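Local coordinates for uncharacterized protein (PDB 4PW1), which is of unknown function, an orphan DUF6836 protein whose unusual fold surrounds a nine-stranded antiparallel beta sheet with alpha-helices, at residues R118-D123 and Y218-Y223; E134-F139 and A224-D229; L140-P145 and A173-F178; M234-S239 and E243-F248. All coordinates share one frame; numbering follows the deposited sequence. Where two conformers were deposited one is given.

Contact 1 of 4, residues R118-D123 and Y218-Y223; sequences REATAD and YDNHIY
Between Glu-119 and Asn-220, where the two backbones come nearest, the CA atoms stand 6.2 Å apart, and the main chains exchange no hydrogen bond; one amide side chain spans the gap. Asn-220 sits in the type I' turn from Tyr-218 to His-221, with a positive phi of 70°, and its CG lies opposite the backbone N (chi1 -156°), which carries the carboxamide out from the turn to the loop at 118-120. There both ends of the amide find backbone partners. OD1 of Asn-220 accepts from Ala-120 N at 2.9 Å; this N-H lies in the carbonyl plane, on a lone pair, and the bond is fairly straight at 161°. ND2 of Asn-220 reaches Arg-118 O at 3.0 Å, but less favourably, since it stands above that carbonyl's plane and the bond is bent. Two bonds on one flat group fix its rotation, and Glu-117 OE2 takes a further bond from ND2. The Glu-119 side chain merely passes the amide, its CG 3.9 Å from Asn-220 OD1, while the CB of Ala-120 packs against the same oxygen. The arrangement is an asparagine in a tight beta turn bridging to the main chain of a loop far away in sequence. That loop leads into helix 122-141, whose N-cap is Thr-121, and the turn joins strands 214-218 and 221-227; Met-125 of the helix packs on both Ala-120 and Asn-220.

Contact 2 of 4, residues E134-F139 and A224-D229; sequences EDWEKF and AMYSND
Trp-136 of helix 122-141 meets Tyr-226 of strand 221-227 through two large aromatic side chains, the nearest CA atoms of the segments, those of Trp-136 and Ala-224, being 10.4 Å apart. From CB of Trp-136, which leaves the helix in the direction of the strand, CG extends opposite the backbone N (chi1 -175°) and brings the pyrrole side of the indole to the tyrosine. CD1 is the first ring atom to make contact, 3.8 Å from Tyr-226 OH. NE1 follows, 3.7 Å from Tyr-226 CE2 and 4.0 Å from Tyr-226 OH, and CE2 of Trp-136 closes the patch at 4.2 Å from Tyr-226 CE2. The tyrosine oxygen lies over one face of the indole. The two planes are inclined by 51°, with 5.6 Å between the centroids of the five-membered ring and the phenol, so the rings meet at a slant. The side chains run past each other in opposite senses, and Phe-174 of helix 173-190 touches both. No hydrogen bond links the pair: the N-H of NE1 donates a hydrogen bond to Val-208 O of helix 198-210, which fixes the indole from another direction. Tyr-226 OH is buried here without a polar partner in the model, so the contact rests on van der Waals and aromatic packing, and the hydroxyl probably pays a desolvation cost for its place between helix and sheet.

Contact 3 of 4, residues L140-P145 and A173-F178; sequences LSDPLP and AFYMFF
The end of helix 122-141, where the chain leaves helical geometry at Asp-142 and continues through a proline-rich loop, is met by a tyrosine from the first turn of helix 173-190. Tyr-175 makes this contact with one ring face and its hydroxyl. CG is set opposite its own carbonyl carbon, and the long side chain then reaches the loop although the bond from CA to CB does not point straight at it. OH of Tyr-175 donates to the backbone oxygen of Asp-142, a short bond of 2.6 Å. The donor is tilted 20° from the carbonyl plane, and the accepting oxygen approaches the ring at its edge. The same hydroxyl also touches CB of Asp-142 at 3.5 Å, and the carboxylate of that residue is turned nearly perpendicular to the phenol, the planes 79° apart. Over one face of the ring comes Pro-145. Its CG lies 3.7 Å from the centroid of the Tyr-175 ring and only 17° off the normal, a CH-pi contact displaced slightly toward the rim, with CE1 of Tyr-175 at 3.5 Å from that CG. The phenol is thus held at its hydroxyl by a hydrogen bond and on a face by a pyrrolidine. Lys-138 adds a weak hydrogen bond to the hydroxyl, while Phe-139 packs on Tyr-175 from the helix. The combination is a proline-aromatic CH-pi contact beside a tyrosine-to-main-chain hydrogen bond, here joining the loop after helix 122-141 to the first turn of helix 173-190.

Contact 4 of 4, residues M234-S239 and E243-F248; sequences MVLIYS and ERFVGF
Different chi1 settings bring Tyr-238 and Phe-245 together: CG of Tyr-238 is anti to its backbone N (chi1 -173°), that of Phe-245 anti to its carbonyl carbon (chi1 -68°), and the tyrosine edge meets the phenylalanine face. This T-shaped pair has centroids 5.3 Å apart. The opposite face of Phe-245 receives Leu-236 CD1, which lies 4.1 Å from the ring centroid in a CH-pi contact, while CB of Leu-236 presses on CE1 of Phe-245 at 3.4 Å. The ring is therefore sandwiched between two residues of one strand, and Phe-174 and Ala-173 of helix 173-190 add to its surroundings. The backbones form the antiparallel hairpin of strands 233-239 and 244-251, interrupted twice by bulges. In the classic beta bulge, Val-246 and Gly-247 both face Ile-237: Val-246 N donates to Ile-237 O at 2.7 Å, nearly in line with the carbonyl bond, whereas the bond from Gly-247 N is weak. Ile-237 N in turn gives a straight bond to Gly-247 O at 2.9 Å. Near the turn, a G1 bulge sets Glu-243, with positive phi of 54°, and Arg-244 opposite Ser-239, whose N donates to Arg-244 O at 2.9 Å. Tyr-238 OH lies 3.3 Å from Glu-243 CA and is buried with no polar partner in the model. Beside the classic bulge, Ile-237 CG2 meets Val-246 CG2 at 3.9 Å.

In the fold
Three of the four contacts reach one antiparallel sheet, in which strands 221-227, 233-239 and 244-251 are successive neighbours. Contacts 1 and 2, with centres about 19 Å apart, join the loop before helix 122-141, and the later part of that helix, to strand 221-227 and the turn before it; they interlock along the chain, their segments alternating. Contact 3 is nested inside the loops both close; its centre is about 10 Å from that of contact 2, and it brings in helix 173-190. Contact 4 follows in series, about 6 Å from the centre of the chain, and touches all three others. Helices 122-141 and 173-190 are thus bound to the sheet and each other, while contacts 2 and 4 also touch the second subunit.

Contact 1 of 4, residues R118-D123 and Y218-Y223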
# COMPACT_ATOMS: atom_id res chain seq x y z
N ARG B 118 -22.19 -4.17 -4.33
CA ARG B 118 -22.26 -2.77 -4.78
C ARG B 118 -21.24 -1.89 -4.05
O ARG B 118 -20.77 -2.18 -2.94
CB ARG B 118 -23.66 -2.19 -4.62
CG ARG B 118 -24.12 -2.12 -3.22
CD ARG B 118 -25.51 -1.53 -3.16
NE ARG B 118 -25.87 -1.47 -1.76
CZ ARG B 118 -25.65 -0.44 -0.98
NH1 ARG B 118 -25.08 0.69 -1.46
NH2 ARG B 118 -25.98 -0.54 0.30
N GLU B 119 -20.94 -0.78 -4.70
CA GLU B 119 -20.03 0.19 -4.15
C GLU B 119 -20.74 0.99 -3.07
O GLU B 119 -21.81 1.56 -3.30
CB GLU B 119 -19.56 1.09 -5.28
CG GLU B 119 -18.51 2.10 -4.88
CD GLU B 119 -18.04 2.92 -6.07
OE1 GLU B 119 -17.59 2.31 -7.07
OE2 GLU B 119 -18.14 4.17 -6.02
N ALA B 120 -20.16 1.03 -1.89
CA ALA B 120 -20.72 1.85 -0.80
C ALA B 120 -20.59 3.32 -1.14
O ALA B 120 -19.58 3.72 -1.69
CB ALA B 120 -19.96 1.58 0.48
N THR B 121 -21.58 4.12 -0.81
CA THR B 121 -21.48 5.58 -0.96
C THR B 121 -20.59 6.15 0.16
O THR B 121 -20.29 5.46 1.16
CB THR B 121 -22.85 6.24 -0.85
OG1 THR B 121 -23.43 5.91 0.41
CG2 THR B 121 -23.79 5.76 -1.96
N ALA B 122 -20.19 7.40 0.01
CA ALA B 122 -19.45 8.12 1.05
C ALA B 122 -20.18 8.09 2.41
O ALA B 122 -19.57 7.82 3.46
CB ALA B 122 -19.22 9.57 0.61
N ASP B 123 -21.49 8.32 2.39
CA ASP B 123 -22.29 8.28 3.62
C ASP B 123 -22.34 6.90 4.28
O ASP B 123 -22.28 6.80 5.50
CB ASP B 123 -23.72 8.75 3.35
CG ASP B 123 -23.82 10.28 3.26
OD1 ASP B 123 -22.86 10.98 3.65
OD2 ASP B 123 -24.86 10.78 2.80
N TYR B 218 -10.08 1.37 1.30
CA TYR B 218 -9.42 0.89 0.10
C TYR B 218 -10.30 -0.18 -0.53
O TYR B 218 -10.75 -1.10 0.14
CB TYR B 218 -8.11 0.23 0.51
CG TYR B 218 -7.26 -0.31 -0.62
CD1 TYR B 218 -6.64 0.56 -1.56
CD2 TYR B 218 -7.00 -1.67 -0.73
CE1 TYR B 218 -5.80 0.07 -2.57
CE2 TYR B 218 -6.20 -2.17 -1.74
CZ TYR B 218 -5.59 -1.29 -2.65
OH TYR B 218 -4.76 -1.78 -3.60
N ASP B 219 -10.52 -0.05 -1.84
CA ASP B 219 -11.16 -1.11 -2.61
C ASP B 219 -12.55 -1.54 -2.04
O ASP B 219 -12.87 -2.72 -1.96
CB ASP B 219 -10.20 -2.29 -2.66
CG ASP B 219 -10.61 -3.32 -3.68
OD1 ASP B 219 -11.21 -2.94 -4.69
OD2 ASP B 219 -10.35 -4.51 -3.43
N ASN B 220 -13.35 -0.55 -1.67
CA ASN B 220 -14.70 -0.72 -1.16
C ASN B 220 -14.76 -1.36 0.25
O ASN B 220 -15.83 -1.73 0.70
CB ASN B 220 -15.60 -1.52 -2.15
CG ASN B 220 -17.10 -1.24 -1.95
OD1 ASN B 220 -17.50 -0.09 -1.78
ND2 ASN B 220 -17.92 -2.28 -1.95
N HIS B 221 -13.63 -1.43 0.93
CA HIS B 221 -13.56 -1.89 2.30
C HIS B 221 -12.97 -0.89 3.21
O HIS B 221 -12.28 0.05 2.78
CB HIS B 221 -12.73 -3.18 2.36
CG HIS B 221 -13.38 -4.30 1.66
ND1 HIS B 221 -13.16 -4.57 0.33
CD2 HIS B 221 -14.32 -5.18 2.07
CE1 HIS B 221 -13.90 -5.59 -0.04
NE2 HIS B 221 -14.61 -5.98 1.00
N ILE B 222 -13.25 -1.06 4.49
CA ILE B 222 -12.51 -0.35 5.52
C ILE B 222 -11.46 -1.29 6.10
O ILE B 222 -11.76 -2.45 6.50
CB ILE B 222 -13.42 0.17 6.62
CG1 ILE B 222 -14.40 1.17 6.02
CG2 ILE B 222 -12.61 0.82 7.78
CD1 ILE B 222 -15.46 1.64 7.02
N TYR B 223 -10.23 -0.78 6.15
CA TYR B 223 -9.10 -1.51 6.78
C TYR B 223 -8.91 -0.97 8.19
O TYR B 223 -8.54 0.17 8.38
CB TYR B 223 -7.82 -1.34 5.96
CG TYR B 223 -7.75 -2.18 4.70
CD1 TYR B 223 -8.87 -2.61 4.06
CD2 TYR B 223 -6.53 -2.48 4.12
CE1 TYR B 223 -8.80 -3.37 2.90
CE2 TYR B 223 -6.46 -3.23 2.97
CZ TYR B 223 -7.61 -3.69 2.38
OH TYR B 223 -7.54 -4.39 1.23

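Contact 2 of 4, residues E134-F139 and A224-D229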
# COMPACT_ATOMS: atom_id res chain seq x y z
N GLU B 134 -18.27 2.05 17.45
CA GLU B 134 -19.20 1.67 18.50
C GLU B 134 -18.96 0.21 18.90
O GLU B 134 -18.91 -0.11 20.07
CB GLU B 134 -20.67 1.89 18.05
CG GLU B 134 -21.12 3.36 18.04
CD GLU B 134 -22.39 3.62 17.20
OE1 GLU B 134 -22.98 2.68 16.63
OE2 GLU B 134 -22.79 4.80 17.12
N ASP B 135 -18.81 -0.67 17.91
CA ASP B 135 -18.58 -2.10 18.19
C ASP B 135 -17.27 -2.26 18.97
O ASP B 135 -17.17 -3.09 19.90
CB ASP B 135 -18.49 -2.92 16.89
CG ASP B 135 -19.84 -3.20 16.24
OD1 ASP B 135 -20.87 -2.76 16.73
OD2 ASP B 135 -19.86 -3.86 15.19
N TRP B 136 -16.26 -1.48 18.58
CA TRP B 136 -14.94 -1.54 19.18
C TRP B 136 -14.99 -1.13 20.64
O TRP B 136 -14.34 -1.76 21.49
CB TRP B 136 -13.93 -0.68 18.41
CG TRP B 136 -12.50 -0.81 18.92
CD1 TRP B 136 -11.78 -1.96 19.00
CD2 TRP B 136 -11.62 0.24 19.36
NE1 TRP B 136 -10.53 -1.71 19.48
CE2 TRP B 136 -10.40 -0.37 19.72
CE3 TRP B 136 -11.74 1.62 19.50
CZ2 TRP B 136 -9.32 0.34 20.20
CZ3 TRP B 136 -10.66 2.34 19.97
CH2 TRP B 136 -9.46 1.70 20.32
N GLU B 137 -15.71 -0.05 20.92
CA GLU B 137 -15.83 0.45 22.28
C GLU B 137 -16.57 -0.56 23.14
O GLU B 137 -16.20 -0.77 24.29
CB GLU B 137 -16.48 1.83 22.32
CG GLU B 137 -15.50 2.89 21.83
CD GLU B 137 -16.13 4.23 21.57
OE1 GLU B 137 -17.13 4.58 22.25
OE2 GLU B 137 -15.63 4.94 20.68
N LYS B 138 -17.59 -1.20 22.57
CA LYS B 138 -18.29 -2.24 23.31
C LYS B 138 -17.32 -3.40 23.61
O LYS B 138 -17.26 -3.89 24.73
CB LYS B 138 -19.51 -2.73 22.52
CG LYS B 138 -20.30 -3.83 23.21
CD LYS B 138 -20.68 -3.47 24.66
CE LYS B 138 -21.68 -4.44 25.26
NZ LYS B 138 -21.18 -5.84 25.23
N PHE B 139 -16.54 -3.81 22.61
CA PHE B 139 -15.53 -4.83 22.82
C PHE B 139 -14.55 -4.43 23.93
O PHE B 139 -14.27 -5.25 24.81
CB PHE B 139 -14.79 -5.16 21.52
CG PHE B 139 -13.57 -6.03 21.71
CD1 PHE B 139 -13.69 -7.40 21.84
CD2 PHE B 139 -12.32 -5.47 21.75
CE1 PHE B 139 -12.57 -8.20 22.02
CE2 PHE B 139 -11.20 -6.26 21.92
CZ PHE B 139 -11.32 -7.63 22.06
N ALA B 224 -9.21 -1.80 9.17
CA ALA B 224 -9.08 -1.45 10.57
C ALA B 224 -7.72 -1.93 11.03
O ALA B 224 -7.42 -3.12 10.96
CB ALA B 224 -10.15 -2.14 11.36
N MSE B 225 -6.91 -1.02 11.52
CA MSE B 225 -5.50 -1.29 11.70
C MSE B 225 -5.14 -1.22 13.14
O MSE B 225 -5.56 -0.30 13.89
CB MSE B 225 -4.67 -0.27 10.89
CG MSE B 225 -4.94 -0.45 9.39
SE MSE B 225 -4.56 1.28 8.47
CE MSE B 225 -3.12 1.94 9.55
N TYR B 226 -4.34 -2.17 13.55
CA TYR B 226 -3.92 -2.24 14.94
C TYR B 226 -2.48 -2.65 14.97
O TYR B 226 -2.07 -3.47 14.17
CB TYR B 226 -4.71 -3.31 15.69
CG TYR B 226 -6.17 -3.04 15.68
CD1 TYR B 226 -6.97 -3.50 14.64
CD2 TYR B 226 -6.76 -2.34 16.70
CE1 TYR B 226 -8.31 -3.23 14.62
CE2 TYR B 226 -8.11 -2.06 16.68
CZ TYR B 226 -8.88 -2.50 15.62
OH TYR B 226 -10.24 -2.26 15.57
N SER B 227 -1.70 -2.11 15.90
CA SER B 227 -0.29 -2.53 16.00
C SER B 227 0.26 -2.32 17.39
O SER B 227 -0.31 -1.59 18.17
CB SER B 227 0.55 -1.77 14.96
OG SER B 227 0.40 -0.40 15.13
N ASN B 228 1.37 -2.97 17.71
CA ASN B 228 2.00 -2.74 19.01
C ASN B 228 3.41 -2.24 18.81
O ASN B 228 3.92 -2.22 17.69
CB ASN B 228 1.94 -3.99 19.90
CG ASN B 228 2.83 -5.12 19.41
OD1 ASN B 228 3.78 -4.91 18.64
ND2 ASN B 228 2.51 -6.32 19.82
N ASP B 229 4.05 -1.83 19.90
CA ASP B 229 5.41 -1.26 19.86
C ASP B 229 6.45 -2.21 19.29
O ASP B 229 7.42 -1.77 18.68
CB ASP B 229 5.86 -0.84 21.27
CG ASP B 229 4.95 0.21 21.88
OD1 ASP B 229 4.43 1.06 21.14
OD2 ASP B 229 4.77 0.18 23.12

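Contact 3 of 4, residues L140-P145 and A173-F178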
# COMPACT_ATOMS: atom_id res chain seq x y z
N LEU B 140 -14.04 -3.20 23.89
CA LEU B 140 -13.10 -2.77 24.92
C LEU B 140 -13.71 -2.83 26.32
O LEU B 140 -13.02 -3.18 27.28
CB LEU B 140 -12.57 -1.37 24.69
CG LEU B 140 -11.76 -1.10 23.43
CD1 LEU B 140 -11.45 0.40 23.36
CD2 LEU B 140 -10.49 -1.94 23.37
N SER B 141 -15.00 -2.53 26.45
CA SER B 141 -15.65 -2.60 27.75
C SER B 141 -15.95 -4.05 28.17
O SER B 141 -16.11 -4.31 29.35
CB SER B 141 -16.97 -1.80 27.77
OG SER B 141 -17.99 -2.54 27.09
N ASP B 142 -16.06 -4.97 27.21
CA ASP B 142 -16.40 -6.35 27.52
C ASP B 142 -15.75 -7.31 26.53
O ASP B 142 -16.40 -7.83 25.60
CB ASP B 142 -17.91 -6.51 27.53
CG ASP B 142 -18.37 -7.87 28.05
OD1 ASP B 142 -17.54 -8.67 28.56
OD2 ASP B 142 -19.57 -8.16 27.93
N PRO B 143 -14.44 -7.54 26.70
CA PRO B 143 -13.72 -8.24 25.64
C PRO B 143 -13.82 -9.75 25.69
O PRO B 143 -13.35 -10.41 24.77
CB PRO B 143 -12.28 -7.77 25.83
CG PRO B 143 -12.18 -7.43 27.27
CD PRO B 143 -13.54 -6.97 27.71
N LEU B 144 -14.40 -10.29 26.75
CA LEU B 144 -14.69 -11.74 26.87
C LEU B 144 -16.17 -11.93 27.25
O LEU B 144 -16.48 -12.37 28.34
CB LEU B 144 -13.82 -12.37 27.96
CG LEU B 144 -12.34 -12.41 27.67
CD1 LEU B 144 -11.58 -13.00 28.85
CD2 LEU B 144 -12.06 -13.24 26.41
N PRO B 145 -17.10 -11.57 26.36
CA PRO B 145 -18.51 -11.57 26.79
C PRO B 145 -19.02 -12.99 26.99
O PRO B 145 -18.48 -13.93 26.40
CB PRO B 145 -19.24 -10.92 25.60
CG PRO B 145 -18.39 -11.32 24.43
CD PRO B 145 -16.96 -11.31 24.91
N ALA B 173 -19.22 -6.56 15.19
CA ALA B 173 -18.32 -7.14 14.20
C ALA B 173 -17.12 -7.87 14.85
O ALA B 173 -16.61 -8.89 14.30
CB ALA B 173 -17.83 -6.07 13.23
N PHE B 174 -16.65 -7.36 15.99
CA PHE B 174 -15.48 -7.91 16.65
C PHE B 174 -15.87 -9.23 17.28
O PHE B 174 -15.20 -10.22 17.03
CB PHE B 174 -14.86 -6.93 17.66
CG PHE B 174 -14.29 -5.70 17.02
CD1 PHE B 174 -13.02 -5.72 16.49
CD2 PHE B 174 -15.06 -4.55 16.87
CE1 PHE B 174 -12.49 -4.62 15.86
CE2 PHE B 174 -14.54 -3.44 16.22
CZ PHE B 174 -13.25 -3.47 15.70
N TYR B 175 -16.98 -9.25 18.02
CA TYR B 175 -17.46 -10.50 18.61
C TYR B 175 -17.69 -11.58 17.55
O TYR B 175 -17.32 -12.74 17.76
CB TYR B 175 -18.75 -10.29 19.41
CG TYR B 175 -18.64 -9.45 20.65
CD1 TYR B 175 -17.42 -9.28 21.33
CD2 TYR B 175 -19.78 -8.86 21.20
CE1 TYR B 175 -17.35 -8.53 22.50
CE2 TYR B 175 -19.72 -8.10 22.37
CZ TYR B 175 -18.51 -7.94 23.02
OH TYR B 175 -18.44 -7.16 24.17
N MSE B 176 -18.29 -11.21 16.42
CA MSE B 176 -18.61 -12.19 15.40
C MSE B 176 -17.35 -12.76 14.80
O MSE B 176 -17.24 -13.99 14.57
CB MSE B 176 -19.43 -11.62 14.25
CG MSE B 176 -20.83 -11.27 14.73
SE MSE B 176 -21.92 -10.62 13.20
CE MSE B 176 -20.90 -9.14 12.32
N PHE B 177 -16.40 -11.88 14.52
CA PHE B 177 -15.15 -12.33 13.90
C PHE B 177 -14.35 -13.21 14.87
O PHE B 177 -13.88 -14.27 14.50
CB PHE B 177 -14.32 -11.15 13.46
CG PHE B 177 -12.98 -11.54 12.88
CD1 PHE B 177 -12.90 -12.15 11.64
CD2 PHE B 177 -11.83 -11.35 13.61
CE1 PHE B 177 -11.68 -12.54 11.13
CE2 PHE B 177 -10.60 -11.72 13.11
CZ PHE B 177 -10.53 -12.31 11.86
N PHE B 178 -14.22 -12.81 16.13
CA PHE B 178 -13.48 -13.66 17.10
C PHE B 178 -14.14 -15.01 17.31
O PHE B 178 -13.45 -16.03 17.45
CB PHE B 178 -13.30 -12.92 18.43
CG PHE B 178 -12.42 -11.71 18.32
CD1 PHE B 178 -11.34 -11.71 17.49
CD2 PHE B 178 -12.71 -10.57 19.02
CE1 PHE B 178 -10.55 -10.58 17.35
CE2 PHE B 178 -11.90 -9.45 18.91
CZ PHE B 178 -10.82 -9.47 18.09

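Contact 4 of 4, residues M234-S239 and E243-F248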
# COMPACT_ATOMS: atom_id res chain seq x y z
N MSE B 234 -1.72 -5.81 12.59
CA MSE B 234 -2.79 -6.50 11.93
C MSE B 234 -3.71 -5.54 11.26
O MSE B 234 -3.80 -4.37 11.64
CB MSE B 234 -3.46 -7.38 12.97
CG MSE B 234 -4.88 -7.70 12.59
SE MSE B 234 -5.67 -8.94 13.93
CE MSE B 234 -5.87 -7.54 15.08
N VAL B 235 -4.38 -6.04 10.22
CA VAL B 235 -5.46 -5.34 9.58
C VAL B 235 -6.66 -6.26 9.53
O VAL B 235 -6.54 -7.43 9.18
CB VAL B 235 -5.08 -4.93 8.15
CG1 VAL B 235 -6.24 -4.26 7.48
CG2 VAL B 235 -3.88 -4.04 8.17
N LEU B 236 -7.78 -5.75 10.01
CA LEU B 236 -9.06 -6.41 9.84
C LEU B 236 -9.78 -5.74 8.68
O LEU B 236 -9.87 -4.54 8.63
CB LEU B 236 -9.89 -6.29 11.11
CG LEU B 236 -9.36 -7.09 12.29
CD1 LEU B 236 -10.14 -6.76 13.56
CD2 LEU B 236 -9.48 -8.57 11.99
N ILE B 237 -10.27 -6.54 7.73
CA ILE B 237 -10.89 -6.04 6.52
C ILE B 237 -12.39 -6.07 6.65
O ILE B 237 -13.00 -7.16 6.70
CB ILE B 237 -10.49 -6.92 5.30
CG1 ILE B 237 -8.97 -6.98 5.19
CG2 ILE B 237 -11.13 -6.41 4.02
CD1 ILE B 237 -8.51 -7.99 4.17
N TYR B 238 -12.97 -4.88 6.77
CA TYR B 238 -14.39 -4.72 7.03
C TYR B 238 -15.14 -4.36 5.76
O TYR B 238 -14.74 -3.42 5.05
CB TYR B 238 -14.60 -3.65 8.08
CG TYR B 238 -16.03 -3.49 8.57
CD1 TYR B 238 -16.58 -4.38 9.50
CD2 TYR B 238 -16.81 -2.40 8.17
CE1 TYR B 238 -17.84 -4.20 10.00
CE2 TYR B 238 -18.09 -2.23 8.67
CZ TYR B 238 -18.60 -3.14 9.58
OH TYR B 238 -19.86 -2.97 10.10
N SER B 239 -16.22 -5.09 5.50
CA SER B 239 -17.16 -4.75 4.45
C SER B 239 -18.30 -3.87 5.00
O SER B 239 -19.06 -4.30 5.87
CB SER B 239 -17.76 -5.99 3.84
OG SER B 239 -18.88 -5.64 3.08
N GLU B 243 -21.49 -5.40 6.65
CA GLU B 243 -21.36 -5.03 8.06
C GLU B 243 -20.66 -6.13 8.88
O GLU B 243 -21.07 -6.47 9.98
CB GLU B 243 -22.71 -4.66 8.64
CG GLU B 243 -23.33 -3.47 7.90
CD GLU B 243 -24.42 -2.81 8.73
OE1 GLU B 243 -25.53 -3.36 8.79
OE2 GLU B 243 -24.14 -1.77 9.37
N ARG B 244 -19.56 -6.64 8.34
CA ARG B 244 -18.75 -7.58 9.08
C ARG B 244 -17.34 -7.62 8.53
O ARG B 244 -17.07 -7.12 7.43
CB ARG B 244 -19.37 -8.97 9.02
CG ARG B 244 -19.50 -9.52 7.62
CD ARG B 244 -19.32 -11.02 7.70
NE ARG B 244 -19.38 -11.62 6.40
CZ ARG B 244 -18.87 -12.81 6.08
NH1 ARG B 244 -18.25 -13.57 6.99
NH2 ARG B 244 -18.96 -13.24 4.82
N PHE B 245 -16.46 -8.21 9.31
CA PHE B 245 -15.12 -8.48 8.86
C PHE B 245 -15.09 -9.64 7.87
O PHE B 245 -15.66 -10.71 8.11
CB PHE B 245 -14.20 -8.71 10.05
CG PHE B 245 -13.97 -7.47 10.88
CD1 PHE B 245 -13.36 -6.36 10.33
CD2 PHE B 245 -14.33 -7.44 12.21
CE1 PHE B 245 -13.13 -5.23 11.10
CE2 PHE B 245 -14.12 -6.32 12.98
CZ PHE B 245 -13.53 -5.19 12.43
N VAL B 246 -14.50 -9.40 6.69
CA VAL B 246 -14.42 -10.43 5.67
C VAL B 246 -13.00 -10.97 5.49
O VAL B 246 -12.75 -11.78 4.62
CB VAL B 246 -15.01 -9.96 4.33
CG1 VAL B 246 -16.49 -9.66 4.50
CG2 VAL B 246 -14.26 -8.74 3.82
N GLY B 247 -12.08 -10.50 6.30
CA GLY B 247 -10.71 -10.95 6.24
C GLY B 247 -9.81 -10.30 7.25
O GLY B 247 -10.22 -9.42 7.99
N PHE B 248 -8.56 -10.75 7.26
CA PHE B 248 -7.54 -10.18 8.08
C PHE B 248 -6.16 -10.50 7.55
O PHE B 248 -5.99 -11.40 6.74
CB PHE B 248 -7.62 -10.68 9.54
CG PHE B 248 -7.11 -12.09 9.72
CD1 PHE B 248 -7.94 -13.17 9.48
CD2 PHE B 248 -5.81 -12.33 10.14
CE1 PHE B 248 -7.46 -14.47 9.63
CE2 PHE B 248 -5.33 -13.64 10.28
CZ PHE B 248 -6.17 -14.71 10.02